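Local coordinates for protein putative cytochrome P450 hydroxylase (Chondromyces apiculatus DSM 436, PDB 6GMF) that is a heme-dependent cytochrome P450 that acts as a terpene monooxygenase, probably inserting one atom of molecular oxygen into its substrates, at residues A[138-141]-A[142-146]; A[147-150]-A[151-154]; A[227-230]-A[231-235]; A[236-239]-A[240-244]. All coordinates share one frame; numbering follows the deposited sequence.

Contact 1: residues A[138-141]-A[142-146]; sequences PMIV and IAEML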
# COMPACT_ATOMS: atom_id res chain seq x y z
N PRO A 138 0.63 3.06 10.79
CA PRO A 138 -0.61 2.83 10.02
C PRO A 138 -1.69 2.06 10.79
O PRO A 138 -2.91 2.40 10.75
CB PRO A 138 -0.15 2.04 8.81
CG PRO A 138 1.33 2.35 8.69
CD PRO A 138 1.82 2.57 10.10
N MET A 139 -1.23 1.08 11.54
CA MET A 139 -2.09 0.23 12.31
C MET A 139 -2.80 1.03 13.42
O MET A 139 -4.06 0.85 13.66
CB MET A 139 -1.20 -0.87 12.88
CG MET A 139 -1.91 -1.96 13.57
SD MET A 139 -0.54 -2.76 14.46
CE MET A 139 0.27 -3.49 13.05
N ILE A 140 -2.08 1.92 14.10
CA ILE A 140 -2.67 2.73 15.17
C ILE A 140 -3.72 3.67 14.55
O ILE A 140 -4.84 3.79 15.06
CB ILE A 140 -1.60 3.54 15.92
CG1 ILE A 140 -0.61 2.66 16.67
CG2 ILE A 140 -2.22 4.57 16.84
CD1 ILE A 140 0.67 3.43 17.11
N VAL A 141 -3.37 4.32 13.44
CA VAL A 141 -4.27 5.26 12.82
C VAL A 141 -5.54 4.58 12.35
O VAL A 141 -6.64 5.04 12.69
CB VAL A 141 -3.60 5.99 11.65
CG1 VAL A 141 -4.64 6.82 10.91
CG2 VAL A 141 -2.47 6.83 12.17
N ILE A 142 -5.43 3.41 11.70
CA ILE A 142 -6.63 2.74 11.18
C ILE A 142 -7.49 2.20 12.32
O ILE A 142 -8.73 2.24 12.23
CB ILE A 142 -6.37 1.72 10.06
CG1 ILE A 142 -7.57 1.57 9.13
CG2 ILE A 142 -5.94 0.37 10.62
CD1 ILE A 142 -7.90 2.84 8.34
N ALA A 143 -6.87 1.65 13.38
CA ALA A 143 -7.66 1.21 14.54
C ALA A 143 -8.43 2.41 15.15
O ALA A 143 -9.58 2.29 15.52
CB ALA A 143 -6.74 0.54 15.52
N GLU A 144 -7.81 3.58 15.22
CA GLU A 144 -8.55 4.73 15.78
C GLU A 144 -9.68 5.12 14.84
O GLU A 144 -10.80 5.42 15.31
CB GLU A 144 -7.59 5.88 16.06
CG GLU A 144 -6.75 5.52 17.27
CD GLU A 144 -5.89 6.60 17.87
OE1 GLU A 144 -6.08 7.82 17.49
OE2 GLU A 144 -5.02 6.21 18.69
N MET A 145 -9.42 5.11 13.53
CA MET A 145 -10.46 5.47 12.56
C MET A 145 -11.64 4.50 12.63
O MET A 145 -12.82 4.91 12.53
CB MET A 145 -9.91 5.48 11.14
CG MET A 145 -9.08 6.68 10.89
SD MET A 145 -8.58 6.71 9.15
CE MET A 145 -10.13 6.54 8.29
N LEU A 146 -11.35 3.23 12.85
CA LEU A 146 -12.40 2.22 12.98
C LEU A 146 -13.05 2.14 14.38
O LEU A 146 -13.92 1.30 14.60
CB LEU A 146 -11.78 0.87 12.63
CG LEU A 146 -11.50 0.66 11.15
CD1 LEU A 146 -10.64 -0.57 10.97
CD2 LEU A 146 -12.79 0.54 10.35
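Pro138 starts the contact by accepting the backbone N-H of Ile142, the first of four consecutive i to i+4 bonds in the last turns of helix 136-145. By its order in the cytochrome P450 fold this is probably the E-helix, packed beside the I-helix, 220-251. Ile142 N lies 2.9 Å from Pro138 O. The CG1 branch of Ile142 is anti to the backbone N (chi1 -152°), which leaves CG2 between N and the carbonyl carbon. There Ile142 CG2 sits 3.6 Å from Pro138 O, while the Ile142 side chain also touches the heme. Met139 O receives Ala143 N, and Ala143 CB packs 3.3 Å from Met139 O. The Met139 side chain points away from the turn and packs on Ser160 and Asp161 of helix 153-163. Ile140 O takes the N-H of Glu144 at 3.0 Å, and the side chains of the two residues run alongside each other, pointing the same way. Glu144 CG passes 3.4 Å from Ile140 O. The extended chain beyond it brings Glu144 OE2 to 3.7 Å from Ile140 CG2. The carboxylate finds its charged partners outside the turn: OE1 meets Arg109 and OE2 meets Arg153. Gripped at both oxygens, it is unlikely to rotate. Val141 closes the series. Its carbonyl receives Met145 N in the carbonyl plane, and Met145 CG lies beside that oxygen. CG beside the backbone N (chi1 -76°) and an extended chi2 place Met145 SD 4.3 Å from Val141 CG1.

Contact 2: residues A[147-150]-A[151-154]; sequences GVAP and ERRA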
# COMPACT_ATOMS: atom_id res chain seq x y z
N GLY A 147 -12.63 2.96 15.33
CA GLY A 147 -13.27 2.97 16.61
C GLY A 147 -12.96 1.75 17.46
O GLY A 147 -13.79 1.35 18.28
N VAL A 148 -11.77 1.16 17.32
CA VAL A 148 -11.39 -0.03 18.12
C VAL A 148 -11.28 0.38 19.60
O VAL A 148 -10.69 1.38 19.90
CB VAL A 148 -10.07 -0.63 17.61
CG1 VAL A 148 -9.58 -1.74 18.52
CG2 VAL A 148 -10.19 -1.17 16.20
N ALA A 149 -11.88 -0.41 20.49
CA ALA A 149 -11.89 -0.15 21.94
C ALA A 149 -10.46 -0.29 22.46
O ALA A 149 -9.67 -1.09 21.93
CB ALA A 149 -12.82 -1.12 22.64
N PRO A 150 -10.02 0.51 23.44
CA PRO A 150 -8.62 0.45 23.86
C PRO A 150 -8.19 -0.96 24.28
O PRO A 150 -7.04 -1.34 23.96
CB PRO A 150 -8.52 1.45 25.02
CG PRO A 150 -9.72 2.35 24.79
CD PRO A 150 -10.81 1.45 24.24
N GLU A 151 -9.12 -1.72 24.87
CA GLU A 151 -8.75 -3.03 25.41
C GLU A 151 -8.66 -4.06 24.27
O GLU A 151 -8.32 -5.22 24.53
CB GLU A 151 -9.70 -3.50 26.52
CG GLU A 151 -11.11 -3.82 26.07
CD GLU A 151 -12.10 -2.64 26.00
OE1 GLU A 151 -11.68 -1.48 26.19
OE2 GLU A 151 -13.29 -2.90 25.73
N ARG A 152 -9.05 -3.66 23.05
CA ARG A 152 -9.02 -4.60 21.88
C ARG A 152 -7.91 -4.18 20.88
O ARG A 152 -7.74 -4.79 19.86
CB ARG A 152 -10.38 -4.66 21.16
CG ARG A 152 -11.53 -5.14 22.02
CD ARG A 152 -11.72 -6.66 22.00
NE ARG A 152 -10.59 -7.42 22.50
CZ ARG A 152 -10.28 -7.58 23.80
NH1 ARG A 152 -9.21 -8.29 24.17
NH2 ARG A 152 -11.05 -7.02 24.73
N ARG A 153 -7.12 -3.16 21.21
CA ARG A 153 -6.07 -2.66 20.34
C ARG A 153 -4.96 -3.71 20.14
O ARG A 153 -4.41 -3.79 19.05
CB ARG A 153 -5.47 -1.37 20.90
CG ARG A 153 -6.48 -0.23 20.99
CD ARG A 153 -6.73 0.38 19.63
NE ARG A 153 -5.64 1.28 19.21
CZ ARG A 153 -5.60 2.58 19.52
NH1 ARG A 153 -4.59 3.33 19.11
NH2 ARG A 153 -6.57 3.11 20.25
N ALA A 154 -4.63 -4.49 21.19
CA ALA A 154 -3.59 -5.52 21.03
C ALA A 154 -4.07 -6.69 20.16
O ALA A 154 -3.34 -7.18 19.32
CB ALA A 154 -3.12 -5.95 22.38
O HOH W 1 -5.16 -3.50 23.93
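Arg153 folds back over the loop residues Val148 to Pro150 at the start of helix 153-163. Its CB lies near Pro150 O. Arg153 CG is 3.2 Å from Pro150 O and also lies beside Ala149 O. Bends at chi2 (-77°) and chi3 (-78°) then carry the chain across Val148, where Arg153 CD rests 3.7 Å from Val148 CG1. NE packs by Ala143 CB. At the tip NH1 lies by Ile140 CG2 and bridges to Glu144 OE2, with Val148 O set obliquely to the guanidinium. An alanine here would probably leave Glu144 OE2 without this charged mate and open a gap beside Val148 CG1. Beneath, a type I beta turn, Ala149 to Arg152, leads into helix 153-163. Arg152 N donates to Ala149 O at 2.9 Å from above the carbonyl plane, and Arg153 N makes a weak bond to Pro150 O at 3.3 Å. Water 1 bridges the next step, giving a proton to Pro150 O and accepting one from Ala154 N at 3.0 Å. Gly147, with its positive phi, ends helix 136-145 in a Schellman motif. The loop thus joins helix 136-145 to helix 153-163. Val148 packs between Ala143 of the former and Phe189 of helix 177-198, whose Tyr188 bonds Ala149 N.

Contact 3: residues A[227-230]-A[231-235]; sequences ANTL and LIAGN. With HEM (protoporphyrin IX containing Fe), chain B.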
# COMPACT_ATOMS: atom_id res chain seq x y z
N ALA A 227 -14.08 -2.69 6.14
CA ALA A 227 -13.23 -2.55 7.30
C ALA A 227 -11.98 -3.43 7.16
O ALA A 227 -10.86 -3.01 7.44
CB ALA A 227 -14.00 -2.86 8.56
N ASN A 228 -12.18 -4.70 6.77
CA ASN A 228 -11.12 -5.64 6.64
C ASN A 228 -10.18 -5.15 5.53
O ASN A 228 -8.94 -5.25 5.66
CB ASN A 228 -11.68 -7.04 6.31
CG ASN A 228 -10.62 -8.10 6.16
OD1 ASN A 228 -10.18 -8.67 7.16
ND2 ASN A 228 -10.19 -8.35 4.95
N THR A 229 -10.78 -4.68 4.43
CA THR A 229 -9.97 -4.18 3.28
C THR A 229 -9.05 -3.06 3.75
O THR A 229 -7.90 -2.97 3.28
CB THR A 229 -10.85 -3.75 2.10
OG1 THR A 229 -11.43 -4.96 1.61
CG2 THR A 229 -10.09 -3.08 0.98
N LEU A 230 -9.52 -2.18 4.63
CA LEU A 230 -8.71 -1.03 5.03
C LEU A 230 -7.43 -1.51 5.74
O LEU A 230 -6.36 -0.90 5.53
CB LEU A 230 -9.51 -0.09 5.94
CG LEU A 230 -10.68 0.64 5.25
CD1 LEU A 230 -11.48 1.43 6.27
CD2 LEU A 230 -10.20 1.58 4.14
N LEU A 231 -7.51 -2.61 6.52
CA LEU A 231 -6.29 -3.12 7.16
C LEU A 231 -5.36 -3.65 6.09
O LEU A 231 -4.17 -3.30 6.04
CB LEU A 231 -6.57 -4.27 8.12
CG LEU A 231 -6.87 -3.88 9.56
CD1 LEU A 231 -8.14 -3.05 9.60
CD2 LEU A 231 -6.99 -5.15 10.40
N ILE A 232 -5.89 -4.56 5.26
CA ILE A 232 -5.05 -5.25 4.33
C ILE A 232 -4.45 -4.27 3.32
O ILE A 232 -3.26 -4.34 3.01
CB ILE A 232 -5.80 -6.39 3.63
CG1 ILE A 232 -6.19 -7.50 4.61
CG2 ILE A 232 -4.97 -6.93 2.47
CD1 ILE A 232 -7.21 -8.44 4.05
N ALA A 233 -5.28 -3.36 2.81
CA ALA A 233 -4.92 -2.44 1.75
C ALA A 233 -3.96 -1.36 2.28
O ALA A 233 -3.12 -0.86 1.50
CB ALA A 233 -6.15 -1.79 1.14
N GLY A 234 -4.09 -1.02 3.57
CA GLY A 234 -3.52 0.22 4.10
C GLY A 234 -2.28 0.03 4.95
O GLY A 234 -1.46 0.92 5.06
N ASN A 235 -2.22 -1.06 5.70
CA ASN A 235 -1.19 -1.19 6.71
C ASN A 235 0.17 -1.45 6.06
O ASN A 235 1.09 -0.65 6.19
CB ASN A 235 -1.53 -2.26 7.73
CG ASN A 235 -2.65 -1.95 8.69
OD1 ASN A 235 -3.06 -0.80 8.81
ND2 ASN A 235 -3.08 -2.99 9.39
CHA HEM B . -6.40 0.46 -4.04
CHB HEM B . -1.78 1.34 -3.63
CHC HEM B . -2.54 2.79 0.92
CHD HEM B . -7.10 1.54 0.63
C1A HEM B . -5.06 0.62 -4.34
C2A HEM B . -4.56 0.41 -5.65
C3A HEM B . -3.22 0.64 -5.52
C4A HEM B . -2.98 1.00 -4.18
CMA HEM B . -2.14 0.49 -6.56
CAA HEM B . -5.28 0.01 -6.91
CBA HEM B . -5.56 -1.51 -7.01
CGA HEM B . -6.16 -1.92 -8.33
O1A HEM B . -6.27 -1.09 -9.27
O2A HEM B . -6.40 -3.17 -8.43
C1B HEM B . -1.55 1.81 -2.33
C2B HEM B . -0.28 2.27 -1.82
C3B HEM B . -0.46 2.67 -0.53
C4B HEM B . -1.89 2.48 -0.26
CMB HEM B . 0.95 2.24 -2.63
CAB HEM B . 0.49 3.29 0.46
CBB HEM B . 1.56 3.88 0.04
C1C HEM B . -3.84 2.65 1.26
C2C HEM B . -4.39 2.98 2.55
C3C HEM B . -5.71 2.60 2.42
C4C HEM B . -5.92 2.03 1.15
CMC HEM B . -3.70 3.74 3.65
CAC HEM B . -6.81 2.72 3.38
CBC HEM B . -6.68 3.01 4.65
C1D HEM B . -7.25 1.12 -0.67
C2D HEM B . -8.55 0.59 -1.19
C3D HEM B . -8.36 0.31 -2.49
C4D HEM B . -6.96 0.65 -2.77
CMD HEM B . -9.79 0.48 -0.31
CAD HEM B . -9.38 -0.25 -3.44
CBD HEM B . -10.12 0.78 -4.30
CGD HEM B . -11.05 0.14 -5.32
O1D HEM B . -11.95 0.87 -5.78
O2D HEM B . -10.88 -1.05 -5.68
NA HEM B . -4.08 0.99 -3.43
NB HEM B . -2.44 1.97 -1.36
NC HEM B . -4.76 2.03 0.43
ND HEM B . -6.31 1.05 -1.67
FE HEM B . -4.45 1.60 -1.56
O HOH W 2 -4.60 0.87 7.15
O HOH W 3 -3.98 -0.53 -1.05
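Thr229 and Ala233, one helical turn apart, both touch the heme. Thr229 CG2 lies 3.8 Å from the methyl HEM CMD, and Ala233 CB lies 3.5 Å from the meso carbon HEM CHD. Water 3 binds HEM FE at 2.2 Å and donates to Ala233 O at 2.7 Å. Cys343 is the axial protein ligand. Gly234 CA comes within 3.3 Å of HEM C2C, and Leu230 CD2 lies 3.7 Å from the vinyl carbon HEM CAC. This is the distal I-helix of the P450 fold, with its Ala-Gly-x-Glu-Thr signature at Ala233, Gly234, Asn235, Glu236 and Thr237. A beta carbon at Gly234 would probably clash with Leu230 O. The second shell sets these groups in place. Ala233 N donates to Thr229 O at 2.7 Å, almost in line with the C=O bond. The next bond is poorer: Gly234 N is 3.0 Å from Leu230 O, but its 123° angle at hydrogen makes it weak. Water 2 lies near Leu230 O and Asn235 OD1. Thr229 OG1 stays beside the backbone N (chi1 -68°) and bonds Ser78 OG and Ser225 O, which puts CG2 anti to N and toward HEM CMD. Away from the heme, Ala227 and Leu231 lie against Phe185 of helix 177-198, and Leu231 packs on Phe156 and Ser160 of helix 153-163. Leu230, on the heme side, touches Ile142 of helix 136-145.

Contact 4: residues A[236-239]-A[240-244]; sequences ETTT and SLIGN. With HEM (protoporphyrin IX containing Fe), chain B.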
# COMPACT_ATOMS: atom_id res chain seq x y z
N GLU A 236 0.34 -2.58 5.38
CA GLU A 236 1.63 -2.99 4.87
C GLU A 236 2.14 -1.98 3.82
O GLU A 236 3.31 -1.67 3.74
CB GLU A 236 1.49 -4.39 4.27
CG GLU A 236 2.80 -5.08 4.01
CD GLU A 236 2.74 -6.45 3.34
OE1 GLU A 236 1.62 -6.97 3.12
OE2 GLU A 236 3.83 -6.99 3.05
N THR A 237 1.23 -1.46 2.99
CA THR A 237 1.66 -0.51 1.96
C THR A 237 2.16 0.81 2.58
O THR A 237 3.17 1.33 2.13
CB THR A 237 0.50 -0.19 1.02
OG1 THR A 237 -0.57 0.17 1.87
CG2 THR A 237 0.23 -1.38 0.11
N THR A 238 1.45 1.31 3.55
CA THR A 238 1.87 2.62 4.17
C THR A 238 3.17 2.43 4.94
O THR A 238 4.05 3.28 4.88
CB THR A 238 0.78 3.24 5.02
OG1 THR A 238 -0.39 3.38 4.24
CG2 THR A 238 1.18 4.60 5.54
N THR A 239 3.27 1.29 5.64
CA THR A 239 4.53 0.93 6.32
C THR A 239 5.65 0.93 5.29
O THR A 239 6.77 1.37 5.58
CB THR A 239 4.34 -0.43 7.00
OG1 THR A 239 3.43 -0.27 8.09
CG2 THR A 239 5.63 -1.03 7.50
N SER A 240 5.41 0.28 4.15
CA SER A 240 6.39 0.18 3.08
C SER A 240 6.84 1.57 2.60
O SER A 240 8.02 1.79 2.43
CB SER A 240 5.86 -0.62 1.94
OG SER A 240 6.50 -0.24 0.73
N LEU A 241 5.88 2.46 2.36
CA LEU A 241 6.19 3.84 1.90
C LEU A 241 7.15 4.53 2.87
O LEU A 241 8.18 5.06 2.44
CB LEU A 241 4.88 4.61 1.79
CG LEU A 241 5.07 6.09 1.46
CD1 LEU A 241 5.89 6.28 0.19
CD2 LEU A 241 3.73 6.75 1.33
N ILE A 242 6.83 4.52 4.17
CA ILE A 242 7.67 5.17 5.11
C ILE A 242 9.05 4.49 5.20
O ILE A 242 10.07 5.22 5.21
CB ILE A 242 6.99 5.30 6.48
CG1 ILE A 242 5.63 5.98 6.35
CG2 ILE A 242 7.87 6.05 7.46
CD1 ILE A 242 4.79 5.90 7.60
N GLY A 243 9.13 3.14 5.25
CA GLY A 243 10.43 2.44 5.32
C GLY A 243 11.26 2.69 4.07
O GLY A 243 12.46 2.98 4.13
N ASN A 244 10.60 2.62 2.92
CA ASN A 244 11.25 2.86 1.63
C ASN A 244 11.80 4.28 1.54
O ASN A 244 12.88 4.45 0.96
CB ASN A 244 10.35 2.58 0.44
CG ASN A 244 10.05 1.10 0.31
OD1 ASN A 244 10.52 0.31 1.10
ND2 ASN A 244 9.20 0.75 -0.65
CHA HEM B . -6.40 0.46 -4.04
CHB HEM B . -1.78 1.34 -3.63
CHC HEM B . -2.54 2.79 0.92
CHD HEM B . -7.10 1.54 0.63
C1A HEM B . -5.06 0.62 -4.34
C2A HEM B . -4.56 0.41 -5.65
C3A HEM B . -3.22 0.64 -5.52
C4A HEM B . -2.98 1.00 -4.18
CMA HEM B . -2.14 0.49 -6.56
CAA HEM B . -5.28 0.01 -6.91
CBA HEM B . -5.56 -1.51 -7.01
CGA HEM B . -6.16 -1.92 -8.33
O1A HEM B . -6.27 -1.09 -9.27
O2A HEM B . -6.40 -3.17 -8.43
C1B HEM B . -1.55 1.81 -2.33
C2B HEM B . -0.28 2.27 -1.82
C3B HEM B . -0.46 2.67 -0.53
C4B HEM B . -1.89 2.48 -0.26
CMB HEM B . 0.95 2.24 -2.63
CAB HEM B . 0.49 3.29 0.46
CBB HEM B . 1.56 3.88 0.04
C1C HEM B . -3.84 2.65 1.26
C2C HEM B . -4.39 2.98 2.55
C3C HEM B . -5.71 2.60 2.42
C4C HEM B . -5.92 2.03 1.15
CMC HEM B . -3.70 3.74 3.65
CAC HEM B . -6.81 2.72 3.38
CBC HEM B . -6.68 3.01 4.65
C1D HEM B . -7.25 1.12 -0.67
C2D HEM B . -8.55 0.59 -1.19
C3D HEM B . -8.36 0.31 -2.49
C4D HEM B . -6.96 0.65 -2.77
CMD HEM B . -9.79 0.48 -0.31
CAD HEM B . -9.38 -0.25 -3.44
CBD HEM B . -10.12 0.78 -4.30
CGD HEM B . -11.05 0.14 -5.32
O1D HEM B . -11.95 0.87 -5.78
O2D HEM B . -10.88 -1.05 -5.68
NA HEM B . -4.08 0.99 -3.43
NB HEM B . -2.44 1.97 -1.36
NC HEM B . -4.76 2.03 0.43
ND HEM B . -6.31 1.05 -1.67
FE HEM B . -4.45 1.60 -1.56
O HOH W 3 -3.98 -0.53 -1.05
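Glu236 O takes Ser240 N at 2.9 Å, and regular i to i+4 bonds follow as far as Gly243 N on Thr239 O. The segments are helical throughout, but the N atoms of Glu236 and Thr237 have no bond to the turn before. The I-helix is kinked there. Thr237 OG1, not Thr237 N, bonds Ala233 O, so the side chain takes the place of the missing backbone bond. It also makes a weak bond to Gly234 O. Thr237 CB is 3.4 Å from HEM C3B. With OG1 between the backbone N and the carbonyl carbon (chi1 51°), Thr237 OG1 lies 3.4 Å from HEM C4B. Thr238 OG1 reaches back to Gly234 O, and Thr238 OG1 is 3.4 Å from the methyl HEM CMC. Thr239 OG1 lies within bonding reach of Asn235 O and Thr134 O, which must share its one proton. One turn on from Thr237, Leu241 CD2 meets the vinyl carbon HEM CBB at 3.8 Å. A valine at Thr237 would probably leave Ala233 O without its hydroxyl partner beside the iron-bound water. Thr237, after Glu236, fits the acid-threonine pair of the P450 I-helix. Its place is consistent with a part in oxygen activation and proton delivery, as proposed for relatives such as P450cam.

How the contacts relate
Contacts 3 and 4 adjoin on helix 220-251, and both touch the heme. Water 3, bound to the iron, belongs to both. Contact 1 packs alongside that helix. Ile142 CG2 lies 3.6 Å from Asn235 OD1 of contact 3, and Pro138 CG lies 3.4 Å from Thr239 OG1 of contact 4. The Ile142 side chain is about 4 Å from the heme. Contact 2 follows contact 1 in the chain. Besides the Arg153 to Glu144 salt bridge, a probable hydrogen bond joins the two, with Val148 N 3.1 Å from Ala143 O. Contact 2 lies farther out. Its Val148 side chain is about 13 Å from the heme, and the centres of contacts 2 and 4 are about 23 Å apart.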